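Local coordinates for scarecrow-like protein 3 (Arabidopsis thaliana, PDB 6KPB) that probably acts as a nuclear transcription factor of the GRAS family in plant development and binds zinc finger proteins such as JACKDAW, at residues 60-65 with 360-365; 250-254 with 341-347; 453-457 with 468-474. Numbering follows the deposited sequence.

Contact 1 of 3, residues 60-65 with 360-365; sequences LLTCAN and LMERLL
Residues 60-65 are an inner part of helix 49-69, and 360-365 form the start of helix 360-381. The two segments run nearly antiparallel, with 161° between their N-to-C directions, and their axes approach to 10.5 Å. Ala64 and Met361 set the register, their CA atoms 6.9 Å apart, and about 287 Å² is buried in all. Both backbones are regular alpha helix, held by bonds such as Ala64 N to Leu60 O (3.0 Å) and Leu364 N to Leu360 O (2.9 Å).

Ala64 points its CB at the partner helix and is met by three side chains: Leu364 CD2 at 3.6 Å, Met361 CE at 3.7 Å and Leu360 CD1 at 4.0 Å. Met361, with chi angles t, p, p, curls its thioether so that CE also lies 3.8 Å from Leu61 O and 3.5 Å from Asn65 OD1. Leu364 (t, p) brings CD2 to 3.8 Å from Leu60 O. Toward the surface, Leu61 CD2 meets Leu365 CD2 at 4.0 Å. Helix 92-109 adjoins the contact, Phe100 touching Leu364 and Leu104 touching Cys63. This is mainly apolar packing of antiparallel helices, a small alanine admitting longer side chains whose methyl groups also rest on oxygens, and it joins the predicted first leucine repeat (LRI) of the GRAS domain to the predicted PFYRE region.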
loop_
_atom_site.group_PDB
_atom_site.type_symbol
_atom_site.label_atom_id
_atom_site.label_comp_id
_atom_site.label_asym_id
_atom_site.label_seq_id
_atom_site.Cartn_x
_atom_site.Cartn_y
_atom_site.Cartn_z
ATOM N N LEU A 60 -16.843 -5.983 20.274
ATOM C CA LEU A 60 -16.062 -4.750 20.265
ATOM C C LEU A 60 -15.847 -4.228 21.679
ATOM O O LEU A 60 -14.718 -3.912 22.072
ATOM C CB LEU A 60 -16.749 -3.695 19.397
ATOM C CG LEU A 60 -16.742 -3.958 17.889
ATOM C CD1 LEU A 60 -17.570 -2.923 17.141
ATOM C CD2 LEU A 60 -15.316 -3.991 17.356
ATOM N N LEU A 61 -16.922 -4.136 22.465
ATOM C CA LEU A 61 -16.789 -3.681 23.844
ATOM C C LEU A 61 -15.983 -4.671 24.676
ATOM O O LEU A 61 -15.142 -4.268 25.489
ATOM C CB LEU A 61 -18.167 -3.459 24.465
ATOM C CG LEU A 61 -18.873 -2.126 24.198
ATOM C CD1 LEU A 61 -19.466 -2.078 22.799
ATOM C CD2 LEU A 61 -19.945 -1.890 25.248
ATOM N N THR A 62 -16.220 -5.970 24.480
ATOM C CA THR A 62 -15.484 -6.984 25.230
ATOM C C THR A 62 -13.995 -6.916 24.923
ATOM O O THR A 62 -13.163 -6.835 25.834
ATOM C CB THR A 62 -16.027 -8.377 24.911
ATOM O OG1 THR A 62 -17.460 -8.345 24.906
ATOM C CG2 THR A 62 -15.550 -9.380 25.951
ATOM N N CYS A 63 -13.641 -6.944 23.635
ATOM C CA CYS A 63 -12.239 -6.851 23.241
ATOM C C CYS A 63 -11.586 -5.602 23.812
ATOM O O CYS A 63 -10.469 -5.663 24.337
ATOM C CB CYS A 63 -12.122 -6.865 21.717
ATOM S SG CYS A 63 -10.452 -6.572 21.097
ATOM N N ALA A 64 -12.280 -4.463 23.742
ATOM C CA ALA A 64 -11.721 -3.218 24.262
ATOM C C ALA A 64 -11.414 -3.325 25.749
ATOM O O ALA A 64 -10.412 -2.777 26.224
ATOM C CB ALA A 64 -12.682 -2.061 23.998
ATOM N N ASN A 65 -12.266 -4.023 26.504
ATOM C CA ASN A 65 -11.973 -4.256 27.914
ATOM C C ASN A 65 -10.718 -5.103 28.078
ATOM O O ASN A 65 -9.862 -4.803 28.920
ATOM C CB ASN A 65 -13.168 -4.920 28.599
ATOM C CG ASN A 65 -14.154 -3.912 29.156
ATOM O OD1 ASN A 65 -13.770 -2.816 29.569
ATOM N ND2 ASN A 65 -15.429 -4.279 29.177
ATOM N N LEU A 360 -10.337 4.871 26.563
ATOM C CA LEU A 360 -10.631 4.174 25.315
ATOM C C LEU A 360 -12.114 3.843 25.211
ATOM O O LEU A 360 -12.732 4.029 24.155
ATOM C CB LEU A 360 -9.781 2.903 25.224
ATOM C CG LEU A 360 -9.573 2.191 23.880
ATOM C CD1 LEU A 360 -10.786 1.371 23.453
ATOM C CD2 LEU A 360 -9.201 3.195 22.804
ATOM N N MET A 361 -12.705 3.347 26.302
ATOM C CA MET A 361 -14.106 2.938 26.268
ATOM C C MET A 361 -15.023 4.122 25.998
ATOM O O MET A 361 -16.048 3.981 25.318
ATOM C CB MET A 361 -14.484 2.257 27.584
ATOM C CG MET A 361 -15.841 1.578 27.559
ATOM S SD MET A 361 -15.933 0.275 26.315
ATOM C CE MET A 361 -14.600 -0.792 26.853
ATOM N N GLU A 362 -14.674 5.297 26.526
ATOM C CA GLU A 362 -15.439 6.507 26.243
ATOM C C GLU A 362 -15.484 6.785 24.747
ATOM O O GLU A 362 -16.561 6.886 24.148
ATOM C CB GLU A 362 -14.831 7.698 26.985
ATOM C CG GLU A 362 -15.130 7.755 28.470
ATOM C CD GLU A 362 -14.364 8.865 29.163
ATOM O OE1 GLU A 362 -13.256 9.202 28.692
ATOM O OE2 GLU A 362 -14.867 9.404 30.170
ATOM N N ARG A 363 -14.309 6.909 24.125
ATOM C CA ARG A 363 -14.248 7.237 22.706
ATOM C C ARG A 363 -14.839 6.129 21.846
ATOM O O ARG A 363 -15.434 6.412 20.802
ATOM C CB ARG A 363 -12.804 7.520 22.299
ATOM C CG ARG A 363 -12.115 8.536 23.195
ATOM C CD ARG A 363 -10.861 9.099 22.552
ATOM N NE ARG A 363 -9.870 8.067 22.268
ATOM C CZ ARG A 363 -9.030 7.570 23.171
ATOM N NH1 ARG A 363 -9.063 8.005 24.424
ATOM N NH2 ARG A 363 -8.155 6.637 22.819
ATOM N N LEU A 364 -14.698 4.871 22.268
ATOM C CA LEU A 364 -15.267 3.772 21.497
ATOM C C LEU A 364 -16.790 3.824 21.496
ATOM O O LEU A 364 -17.422 3.597 20.459
ATOM C CB LEU A 364 -14.781 2.432 22.046
ATOM C CG LEU A 364 -15.409 1.199 21.394
ATOM C CD1 LEU A 364 -15.134 1.191 19.902
ATOM C CD2 LEU A 364 -14.898 -0.075 22.037
ATOM N N LEU A 365 -17.396 4.125 22.646
ATOM C CA LEU A 365 -18.853 4.152 22.730
ATOM C C LEU A 365 -19.437 5.237 21.834
ATOM O O LEU A 365 -20.356 4.980 21.049
ATOM C CB LEU A 365 -19.294 4.355 24.179
ATOM C CG LEU A 365 -19.243 3.111 25.066
ATOM C CD1 LEU A 365 -19.716 3.429 26.475
ATOM C CD2 LEU A 365 -20.078 1.994 24.457
#

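Contact 2 of 3, residues 250-254 with 341-347; sequences EALAV and LSPKVMV
Leu252 and Val254 bury the most surface here, their side chains on the same side as Pro343 and Met346. Leu252 (t, p) sets CD2 3.9 Å from Leu341 CB and 4.4 Å from Pro343 CB; Val254 (t) places CG2 4.1 Å from Pro343 CB and CB 4.2 Å from Met346 CG. On the other face Ala253 CB meets Val345 CG1 at 3.8 Å, where helix 145-160 covers both residues.

These are neighbouring parallel strands, 251-257 and 345-351, in the central sheet of a Rossmann-like fold, consistent with the clan of the GRAS family. The short strand axes lie 4.8 Å apart at 16°, and Val254 pairs with Met346, CA to CA 4.7 Å. Val254 bonds to both neighbours of Met346: its N to Val345 O (3.0 Å) and its O from Val347 N (2.9 Å).

Upstream, helix 330-340 ends and Ser342 takes a positive phi (51°), turning the chain toward Pro343. The nearest CA atoms are Leu252-Pro343 (4.7 Å), then Ala253-Val345 (5.0 Å); Lys344 is passed over, yet its N donates to Leu252 O (2.7 Å). The extended Lys344 side chain passes Ala251 CB, 4.2 Å from CD, and forms a salt bridge with Glu164.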
loop_
_atom_site.group_PDB
_atom_site.type_symbol
_atom_site.label_atom_id
_atom_site.label_comp_id
_atom_site.label_asym_id
_atom_site.label_seq_id
_atom_site.Cartn_x
_atom_site.Cartn_y
_atom_site.Cartn_z
ATOM N N GLU A 250 -6.583 45.599 3.974
ATOM C CA GLU A 250 -7.436 44.663 3.259
ATOM C C GLU A 250 -8.277 43.869 4.249
ATOM O O GLU A 250 -7.779 43.424 5.289
ATOM C CB GLU A 250 -6.610 43.709 2.388
ATOM C CG GLU A 250 -5.550 42.920 3.138
ATOM C CD GLU A 250 -4.830 41.927 2.248
ATOM O OE1 GLU A 250 -4.235 40.968 2.785
ATOM O OE2 GLU A 250 -4.861 42.102 1.012
ATOM N N ALA A 251 -9.556 43.706 3.925
ATOM C CA ALA A 251 -10.455 42.947 4.778
ATOM C C ALA A 251 -10.131 41.461 4.689
ATOM O O ALA A 251 -9.849 40.934 3.608
ATOM C CB ALA A 251 -11.906 43.205 4.380
ATOM N N LEU A 252 -10.175 40.786 5.833
ATOM C CA LEU A 252 -9.676 39.426 5.964
ATOM C C LEU A 252 -10.780 38.492 6.440
ATOM O O LEU A 252 -11.602 38.861 7.285
ATOM C CB LEU A 252 -8.494 39.374 6.938
ATOM C CG LEU A 252 -7.685 38.078 6.984
ATOM C CD1 LEU A 252 -6.979 37.850 5.659
ATOM C CD2 LEU A 252 -6.687 38.110 8.130
ATOM N N ALA A 253 -10.785 37.279 5.893
ATOM C CA ALA A 253 -11.683 36.219 6.325
ATOM C C ALA A 253 -10.894 34.922 6.416
ATOM O O ALA A 253 -10.034 34.651 5.572
ATOM C CB ALA A 253 -12.869 36.055 5.365
ATOM N N VAL A 254 -11.178 34.131 7.448
ATOM C CA VAL A 254 -10.477 32.878 7.707
ATOM C C VAL A 254 -11.493 31.744 7.669
ATOM O O VAL A 254 -12.540 31.820 8.324
ATOM C CB VAL A 254 -9.738 32.909 9.057
ATOM C CG1 VAL A 254 -9.150 31.545 9.376
ATOM C CG2 VAL A 254 -8.644 33.966 9.039
ATOM N N LEU A 341 -4.537 38.605 13.747
ATOM C CA LEU A 341 -4.643 38.996 12.346
ATOM C C LEU A 341 -5.847 39.892 12.075
ATOM O O LEU A 341 -5.976 40.401 10.959
ATOM C CB LEU A 341 -4.712 37.754 11.456
ATOM C CG LEU A 341 -3.465 36.868 11.440
ATOM C CD1 LEU A 341 -3.516 35.889 10.275
ATOM C CD2 LEU A 341 -2.201 37.714 11.383
ATOM N N SER A 342 -6.712 40.092 13.069
ATOM C CA SER A 342 -7.921 40.894 12.948
ATOM C C SER A 342 -8.785 40.497 11.744
ATOM O O SER A 342 -9.068 41.329 10.879
ATOM C CB SER A 342 -7.574 42.376 12.873
ATOM O OG SER A 342 -6.973 42.687 11.633
ATOM N N PRO A 343 -9.228 39.241 11.661
ATOM C CA PRO A 343 -10.136 38.881 10.567
ATOM C C PRO A 343 -11.507 39.500 10.783
ATOM O O PRO A 343 -11.974 39.645 11.915
ATOM C CB PRO A 343 -10.191 37.352 10.639
ATOM C CG PRO A 343 -9.940 37.047 12.067
ATOM C CD PRO A 343 -8.937 38.079 12.517
ATOM N N LYS A 344 -12.151 39.872 9.677
ATOM C CA LYS A 344 -13.504 40.403 9.773
ATOM C C LYS A 344 -14.510 39.301 10.072
ATOM O O LYS A 344 -15.558 39.565 10.671
ATOM C CB LYS A 344 -13.876 41.141 8.488
ATOM C CG LYS A 344 -14.464 42.519 8.729
ATOM C CD LYS A 344 -14.797 43.217 7.425
ATOM C CE LYS A 344 -15.650 44.444 7.678
ATOM N NZ LYS A 344 -15.957 45.173 6.419
ATOM N N VAL A 345 -14.209 38.068 9.671
ATOM C CA VAL A 345 -15.034 36.918 10.018
ATOM C C VAL A 345 -14.162 35.671 9.977
ATOM O O VAL A 345 -13.275 35.542 9.128
ATOM C CB VAL A 345 -16.259 36.786 9.082
ATOM C CG1 VAL A 345 -15.837 36.403 7.666
ATOM C CG2 VAL A 345 -17.254 35.776 9.639
ATOM N N MET A 346 -14.398 34.765 10.922
ATOM C CA MET A 346 -13.821 33.430 10.894
ATOM C C MET A 346 -14.955 32.420 10.861
ATOM O O MET A 346 -15.857 32.468 11.703
ATOM C CB MET A 346 -12.919 33.170 12.103
ATOM C CG MET A 346 -12.363 31.753 12.143
ATOM S SD MET A 346 -11.204 31.470 13.494
ATOM C CE MET A 346 -12.289 31.600 14.913
ATOM N N VAL A 347 -14.912 31.514 9.892
ATOM C CA VAL A 347 -15.934 30.488 9.733
ATOM C C VAL A 347 -15.311 29.139 10.060
ATOM O O VAL A 347 -14.238 28.797 9.545
ATOM C CB VAL A 347 -16.544 30.513 8.321
ATOM C CG1 VAL A 347 -17.336 31.797 8.121
ATOM C CG2 VAL A 347 -15.467 30.403 7.261
#

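Contact 3 of 3, residues 453-457 with 468-474; sequences FDGYR and CWQDRPL
Backbone hydrogen bonds fix the antiparallel register. Arg457 and Cys468 are a hydrogen-bonded pair: Arg457 N donates to Cys468 O (2.9 Å) and Cys468 N to Arg457 O (2.7 Å). Tyr456 and Trp469 are a non-hydrogen-bonded pair, CA atoms 4.5 Å apart, and Gln470 N donates to Gly455 O at 2.9 Å. A type II turn, Phe453-Tyr456, leads into one strand; a type II' turn, Trp469-Arg472, leaves the other, with Gln470 at phi 54°, psi -114°. Gly455 (phi 100°) has its CA 3.7 Å from Trp469 CZ3, where a CB would clash.

Aromatic packing is edge-to-face: the edge of Trp469 (chi1 t, 167°) meets the face of Tyr456 (chi1 m, -72°), six-membered ring centroids 5.1 Å apart, planes at 66°.

One weak side-chain bond, Arg457 NE to the backbone Gln470 O, spans 3.2 Å.

The hairpin of strands 456-461 and 464-469 lies in the predicted SAW region; the type II' turn leads into strand 472-482, and Cys377 of helix 360-381 touches Tyr456 and Trp469.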
loop_
_atom_site.group_PDB
_atom_site.type_symbol
_atom_site.label_atom_id
_atom_site.label_comp_id
_atom_site.label_asym_id
_atom_site.label_seq_id
_atom_site.Cartn_x
_atom_site.Cartn_y
_atom_site.Cartn_z
ATOM N N PHE A 453 -30.198 13.362 -0.776
ATOM C CA PHE A 453 -29.870 14.044 0.469
ATOM C C PHE A 453 -31.004 13.995 1.485
ATOM O O PHE A 453 -30.939 14.686 2.507
ATOM C CB PHE A 453 -29.471 15.493 0.190
ATOM C CG PHE A 453 -28.126 15.635 -0.461
ATOM C CD1 PHE A 453 -27.149 14.671 -0.273
ATOM C CD2 PHE A 453 -27.834 16.732 -1.255
ATOM C CE1 PHE A 453 -25.906 14.795 -0.871
ATOM C CE2 PHE A 453 -26.594 16.862 -1.853
ATOM C CZ PHE A 453 -25.628 15.892 -1.659
ATOM N N ASP A 454 -32.040 13.199 1.232
ATOM C CA ASP A 454 -33.096 13.018 2.218
ATOM C C ASP A 454 -32.574 12.215 3.404
ATOM O O ASP A 454 -31.693 11.361 3.268
ATOM C CB ASP A 454 -34.303 12.324 1.590
ATOM C CG ASP A 454 -33.969 10.950 1.051
ATOM O OD1 ASP A 454 -33.129 10.865 0.129
ATOM O OD2 ASP A 454 -34.532 9.955 1.556
ATOM N N GLY A 455 -33.130 12.500 4.582
ATOM C CA GLY A 455 -32.650 11.968 5.833
ATOM C C GLY A 455 -31.777 12.937 6.603
ATOM O O GLY A 455 -31.688 12.838 7.832
ATOM N N TYR A 456 -31.135 13.870 5.908
ATOM C CA TYR A 456 -30.351 14.900 6.566
ATOM C C TYR A 456 -31.251 16.008 7.093
ATOM O O TYR A 456 -32.335 16.266 6.562
ATOM C CB TYR A 456 -29.316 15.492 5.609
ATOM C CG TYR A 456 -28.169 14.565 5.296
ATOM C CD1 TYR A 456 -27.060 14.498 6.128
ATOM C CD2 TYR A 456 -28.192 13.760 4.166
ATOM C CE1 TYR A 456 -26.007 13.654 5.845
ATOM C CE2 TYR A 456 -27.144 12.911 3.875
ATOM C CZ TYR A 456 -26.056 12.862 4.718
ATOM O OH TYR A 456 -25.012 12.019 4.429
ATOM N N ARG A 457 -30.787 16.664 8.150
ATOM C CA ARG A 457 -31.493 17.781 8.756
ATOM C C ARG A 457 -30.474 18.815 9.207
ATOM O O ARG A 457 -29.330 18.481 9.527
ATOM C CB ARG A 457 -32.351 17.331 9.944
ATOM C CG ARG A 457 -33.588 16.539 9.563
ATOM C CD ARG A 457 -33.996 15.588 10.677
ATOM N NE ARG A 457 -33.711 16.141 11.997
ATOM C CZ ARG A 457 -34.511 16.980 12.647
ATOM N NH1 ARG A 457 -35.652 17.372 12.095
ATOM N NH2 ARG A 457 -34.169 17.430 13.846
ATOM N N CYS A 468 -27.227 17.157 10.686
ATOM C CA CYS A 468 -27.567 15.878 11.286
ATOM C C CYS A 468 -27.959 14.866 10.220
ATOM O O CYS A 468 -28.483 15.223 9.161
ATOM C CB CYS A 468 -28.723 16.021 12.282
ATOM S SG CYS A 468 -28.444 17.193 13.622
ATOM N N TRP A 469 -27.692 13.597 10.511
ATOM C CA TRP A 469 -28.287 12.475 9.796
ATOM C C TRP A 469 -29.318 11.847 10.720
ATOM O O TRP A 469 -28.976 11.415 11.827
ATOM C CB TRP A 469 -27.238 11.446 9.379
ATOM C CG TRP A 469 -27.840 10.154 8.914
ATOM C CD1 TRP A 469 -27.894 8.979 9.607
ATOM C CD2 TRP A 469 -28.492 9.911 7.661
ATOM N NE1 TRP A 469 -28.530 8.018 8.858
ATOM C CE2 TRP A 469 -28.906 8.564 7.661
ATOM C CE3 TRP A 469 -28.758 10.700 6.537
ATOM C CZ2 TRP A 469 -29.576 7.990 6.582
ATOM C CZ3 TRP A 469 -29.422 10.127 5.468
ATOM C CH2 TRP A 469 -29.823 8.786 5.498
ATOM N N GLN A 470 -30.571 11.802 10.266
ATOM C CA GLN A 470 -31.694 11.457 11.128
ATOM C C GLN A 470 -31.687 12.372 12.346
ATOM O O GLN A 470 -31.867 13.586 12.215
ATOM C CB GLN A 470 -31.641 9.983 11.542
ATOM C CG GLN A 470 -31.473 9.002 10.385
ATOM C CD GLN A 470 -32.715 8.880 9.516
ATOM O OE1 GLN A 470 -33.103 9.823 8.826
ATOM N NE2 GLN A 470 -33.343 7.708 9.545
ATOM N N ASP A 471 -31.458 11.810 13.531
ATOM C CA ASP A 471 -31.357 12.592 14.756
ATOM C C ASP A 471 -29.925 12.739 15.252
ATOM O O ASP A 471 -29.705 13.393 16.275
ATOM C CB ASP A 471 -32.216 11.964 15.859
ATOM C CG ASP A 471 -33.701 12.194 15.648
ATOM O OD1 ASP A 471 -34.069 12.857 14.655
ATOM O OD2 ASP A 471 -34.499 11.712 16.479
ATOM N N ARG A 472 -28.951 12.157 14.555
ATOM C CA ARG A 472 -27.576 12.132 15.037
ATOM C C ARG A 472 -26.815 13.343 14.518
ATOM O O ARG A 472 -26.716 13.519 13.295
ATOM C CB ARG A 472 -26.881 10.858 14.593
ATOM C CG ARG A 472 -25.474 10.698 15.140
ATOM C CD ARG A 472 -25.498 10.371 16.622
ATOM N NE ARG A 472 -24.155 10.333 17.195
ATOM C CZ ARG A 472 -23.881 9.911 18.425
ATOM N NH1 ARG A 472 -24.856 9.482 19.214
ATOM N NH2 ARG A 472 -22.630 9.912 18.863
ATOM N N PRO A 473 -26.269 14.192 15.388
ATOM C CA PRO A 473 -25.437 15.301 14.907
ATOM C C PRO A 473 -24.142 14.794 14.294
ATOM O O PRO A 473 -23.551 13.816 14.760
ATOM C CB PRO A 473 -25.168 16.122 16.175
ATOM C CG PRO A 473 -26.222 15.695 17.149
ATOM C CD PRO A 473 -26.495 14.257 16.839
ATOM N N LEU A 474 -23.698 15.475 13.240
ATOM C CA LEU A 474 -22.489 15.094 12.520
ATOM C C LEU A 474 -21.473 16.221 12.440
ATOM O O LEU A 474 -20.307 16.022 12.802
ATOM C CB LEU A 474 -22.848 14.614 11.104
ATOM C CG LEU A 474 -23.712 13.356 11.003
ATOM C CD1 LEU A 474 -23.990 13.023 9.546
ATOM C CD2 LEU A 474 -23.048 12.183 11.711
#

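Helix 360-381 links contacts 1 and 3, and the sheet links contacts 2 and 3. This helix, the next element in the chain after strand 345-351 of contact 2, begins in contact 1, and its later residue Cys377 touches the aromatic pair of contact 3. Contacts 1 and 2 lie on opposite sides of the chain's centre, their own centres 41 Å apart. Contact 3 is 25 Å from contact 1 and 30 Å from contact 2, centre to centre, with nearest atoms about 6 Å and 14 Å away. Strand 472-482 runs antiparallel to strand 345-351. No other protein chain of the assembly touches any of these segments, so all three contacts are internal to the subunit.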